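Local coordinates for beta chain (Acipenser persicus, PDB 6IYH), which probably carries oxygen through its haem group as the beta chain of a four-chain haemoglobin, at residues Y34-R39 against P99-H104. Numbering follows the deposited sequence.
Sequences YPWTQR and PDNFQH. With HEM (protoporphyrin IX containing Fe), chain D.
Y34 and H104 make an offset aromatic stack, the main part of a buried contact between the turn after helix 19-33 and the start of helix 100-117. The ring centroids are 4.1 Å apart and the planes are only 10° off parallel. H104 CB sits almost over the centre of the Y34 ring, 3.7 Å from its centroid, a CH-pi contact. The imidazole is displaced toward the CD1-CE1 side, with H104 ND1 3.5 Å from Y34 CE1. D100 O lies over the other imidazole face. A water links Y34 OH to H104 ND1. An alanine in place of Y34 would probably leave one face of the H104 imidazole without its stacking partner and take the hydroxyl mate from the water bound at ND1.

In globin terms this is the start of helix C meeting the start of helix G beside the haem. T37 CG2 touches N101 OD1 at 3.4 Å, and T37 CB and N101 CB both pack on the haem vinyl carbon CBC. T37 OG1 and T37 N grip Y34 O from opposite faces of its carbonyl plane. OG1 lies between the backbone N and the carbonyl carbon (chi1 61°), which turns it back to this oxygen, while CG2 reaches N101.

The W36 indole meets N101 OD1 at its NE1 edge. A second water bridges the two from one side: it donates to N101 OD1 at 2.9 Å and accepts a weak bond from W36 NE1. N101 ND2 hydrogen-bonds to an acidic side chain of another chain, and W36 packs on an apolar side chain there, which places this end of the contact at a subunit interface.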
# COMPACT_ATOMS: atom_id res chain seq x y z
N TYR B 34 4.34 -13.99 3.72
CA TYR B 34 4.28 -13.34 2.40
C TYR B 34 5.03 -14.20 1.41
O TYR B 34 6.07 -13.81 0.90
CB TYR B 34 4.94 -11.98 2.57
CG TYR B 34 4.35 -11.17 3.69
CD1 TYR B 34 3.14 -10.44 3.55
CD2 TYR B 34 4.96 -11.17 4.96
CE1 TYR B 34 2.63 -9.68 4.63
CE2 TYR B 34 4.41 -10.46 6.00
CZ TYR B 34 3.29 -9.69 5.84
OH TYR B 34 2.77 -8.98 6.99
N PRO B 35 4.43 -15.32 1.03
CA PRO B 35 5.28 -16.37 0.36
C PRO B 35 5.77 -16.08 -1.04
O PRO B 35 6.75 -16.68 -1.54
CB PRO B 35 4.39 -17.62 0.44
CG PRO B 35 3.02 -17.14 0.61
CD PRO B 35 3.14 -15.89 1.44
N TRP B 36 5.18 -15.08 -1.64
CA TRP B 36 5.67 -14.55 -2.88
C TRP B 36 7.05 -14.00 -2.81
O TRP B 36 7.75 -14.03 -3.80
CB TRP B 36 4.74 -13.53 -3.46
CG TRP B 36 4.34 -12.41 -2.53
CD1 TRP B 36 5.01 -11.23 -2.34
CD2 TRP B 36 3.21 -12.38 -1.69
NE1 TRP B 36 4.36 -10.48 -1.44
CE2 TRP B 36 3.25 -11.14 -1.01
CE3 TRP B 36 2.18 -13.29 -1.39
CZ2 TRP B 36 2.28 -10.76 -0.16
CZ3 TRP B 36 1.24 -12.92 -0.52
CH2 TRP B 36 1.31 -11.68 0.14
N THR B 37 7.49 -13.62 -1.60
CA THR B 37 8.82 -13.17 -1.43
C THR B 37 9.85 -14.26 -1.65
O THR B 37 11.00 -13.91 -1.85
CB THR B 37 9.04 -12.54 -0.00
OG1 THR B 37 8.79 -13.50 1.03
CG2 THR B 37 8.11 -11.31 0.18
N GLN B 38 9.45 -15.53 -1.60
CA GLN B 38 10.30 -16.65 -1.87
C GLN B 38 10.95 -16.52 -3.29
O GLN B 38 12.09 -17.01 -3.49
CB GLN B 38 9.58 -17.99 -1.72
CG GLN B 38 9.12 -18.39 -0.31
CD GLN B 38 8.01 -19.39 -0.33
OE1 GLN B 38 7.84 -20.11 -1.34
NE2 GLN B 38 7.22 -19.46 0.73
N ARG B 39 10.29 -15.82 -4.21
CA ARG B 39 10.82 -15.69 -5.57
C ARG B 39 12.14 -14.96 -5.58
O ARG B 39 12.93 -15.12 -6.52
CB ARG B 39 9.86 -14.95 -6.50
CG ARG B 39 9.78 -13.42 -6.35
CD ARG B 39 8.91 -12.72 -7.41
NE ARG B 39 9.40 -12.94 -8.74
CZ ARG B 39 10.43 -12.30 -9.30
NH1 ARG B 39 11.11 -11.39 -8.64
NH2 ARG B 39 10.77 -12.56 -10.56
N PRO B 99 9.23 -2.41 -3.24
CA PRO B 99 9.47 -1.84 -1.90
C PRO B 99 8.38 -2.12 -0.86
O PRO B 99 8.65 -1.97 0.34
CB PRO B 99 9.53 -0.34 -2.15
CG PRO B 99 9.67 -0.18 -3.61
CD PRO B 99 9.25 -1.38 -4.32
N ASP B 100 7.17 -2.55 -1.28
CA ASP B 100 6.19 -2.96 -0.27
C ASP B 100 6.68 -4.09 0.59
O ASP B 100 6.33 -4.18 1.73
CB ASP B 100 4.89 -3.43 -0.94
CG ASP B 100 4.06 -2.28 -1.47
OD1 ASP B 100 4.44 -1.12 -1.31
OD2 ASP B 100 3.00 -2.57 -1.97
N ASN B 101 7.58 -4.91 0.06
CA ASN B 101 8.13 -5.97 0.84
C ASN B 101 9.05 -5.50 1.99
O ASN B 101 9.13 -6.24 2.99
CB ASN B 101 8.86 -6.92 -0.03
CG ASN B 101 7.95 -7.54 -1.06
OD1 ASN B 101 7.02 -8.22 -0.68
ND2 ASN B 101 8.26 -7.35 -2.33
N PHE B 102 9.69 -4.34 1.90
CA PHE B 102 10.42 -3.80 3.06
C PHE B 102 9.48 -3.57 4.25
O PHE B 102 9.87 -3.79 5.41
CB PHE B 102 11.15 -2.50 2.69
CG PHE B 102 12.13 -2.65 1.53
CD1 PHE B 102 13.02 -3.75 1.46
CD2 PHE B 102 12.19 -1.70 0.57
CE1 PHE B 102 13.91 -3.87 0.38
CE2 PHE B 102 13.08 -1.83 -0.51
CZ PHE B 102 13.91 -2.88 -0.60
N GLN B 103 8.23 -3.13 3.97
CA GLN B 103 7.23 -2.91 5.00
C GLN B 103 6.80 -4.20 5.59
O GLN B 103 6.63 -4.30 6.83
CB GLN B 103 6.03 -2.15 4.50
CG GLN B 103 6.50 -0.81 3.95
CD GLN B 103 5.43 0.23 3.69
OE1 GLN B 103 5.65 1.21 2.92
NE2 GLN B 103 4.29 0.10 4.38
N HIS B 104 6.62 -5.21 4.75
CA HIS B 104 6.31 -6.53 5.23
C HIS B 104 7.41 -7.04 6.18
O HIS B 104 7.13 -7.59 7.26
CB HIS B 104 6.08 -7.56 4.11
CG HIS B 104 4.92 -7.22 3.24
ND1 HIS B 104 3.79 -6.56 3.71
CD2 HIS B 104 4.70 -7.42 1.92
CE1 HIS B 104 2.94 -6.41 2.71
NE2 HIS B 104 3.45 -6.96 1.64
CHA HEM D . 20.56 -9.21 0.31
CHB HEM D . 19.61 -6.14 3.88
CHC HEM D . 14.88 -6.57 2.88
CHD HEM D . 15.89 -9.53 -0.79
C1A HEM D . 20.67 -8.31 1.34
C2A HEM D . 21.91 -8.02 1.99
C3A HEM D . 21.65 -7.20 2.99
C4A HEM D . 20.25 -6.97 3.01
CMA HEM D . 22.67 -6.60 3.96
CAA HEM D . 23.29 -8.53 1.61
CBA HEM D . 23.96 -7.50 0.70
CGA HEM D . 25.38 -7.87 0.28
O1A HEM D . 25.61 -8.85 -0.47
O2A HEM D . 26.35 -7.19 0.65
C1B HEM D . 18.21 -5.99 3.94
C2B HEM D . 17.52 -5.15 4.87
C3B HEM D . 16.20 -5.34 4.63
C4B HEM D . 16.09 -6.19 3.45
CMB HEM D . 18.08 -4.31 6.04
CAB HEM D . 14.98 -4.79 5.27
CBB HEM D . 14.98 -4.21 6.48
C1C HEM D . 14.69 -7.46 1.85
C2C HEM D . 13.44 -7.89 1.26
C3C HEM D . 13.74 -8.72 0.20
C4C HEM D . 15.20 -8.75 0.08
CMC HEM D . 12.14 -7.57 1.91
CAC HEM D . 12.86 -9.52 -0.69
CBC HEM D . 11.55 -9.64 -0.43
C1D HEM D . 17.28 -9.72 -0.71
C2D HEM D . 17.96 -10.66 -1.59
C3D HEM D . 19.27 -10.55 -1.34
C4D HEM D . 19.33 -9.57 -0.26
CMD HEM D . 17.31 -11.51 -2.68
CAD HEM D . 20.42 -11.34 -1.96
CBD HEM D . 20.37 -12.72 -1.23
CGD HEM D . 21.43 -13.74 -1.62
O1D HEM D . 22.52 -13.79 -1.03
O2D HEM D . 21.16 -14.58 -2.47
NA HEM D . 19.69 -7.67 1.98
NB HEM D . 17.34 -6.53 3.06
NC HEM D . 15.71 -7.97 1.07
ND HEM D . 18.11 -9.01 0.10
FE HEM D . 17.74 -7.79 1.50
O HOH W 1 2.60 -6.55 6.40
O HOH W 2 4.76 -7.49 -2.27
O HOH W 3 17.40 -9.40 2.78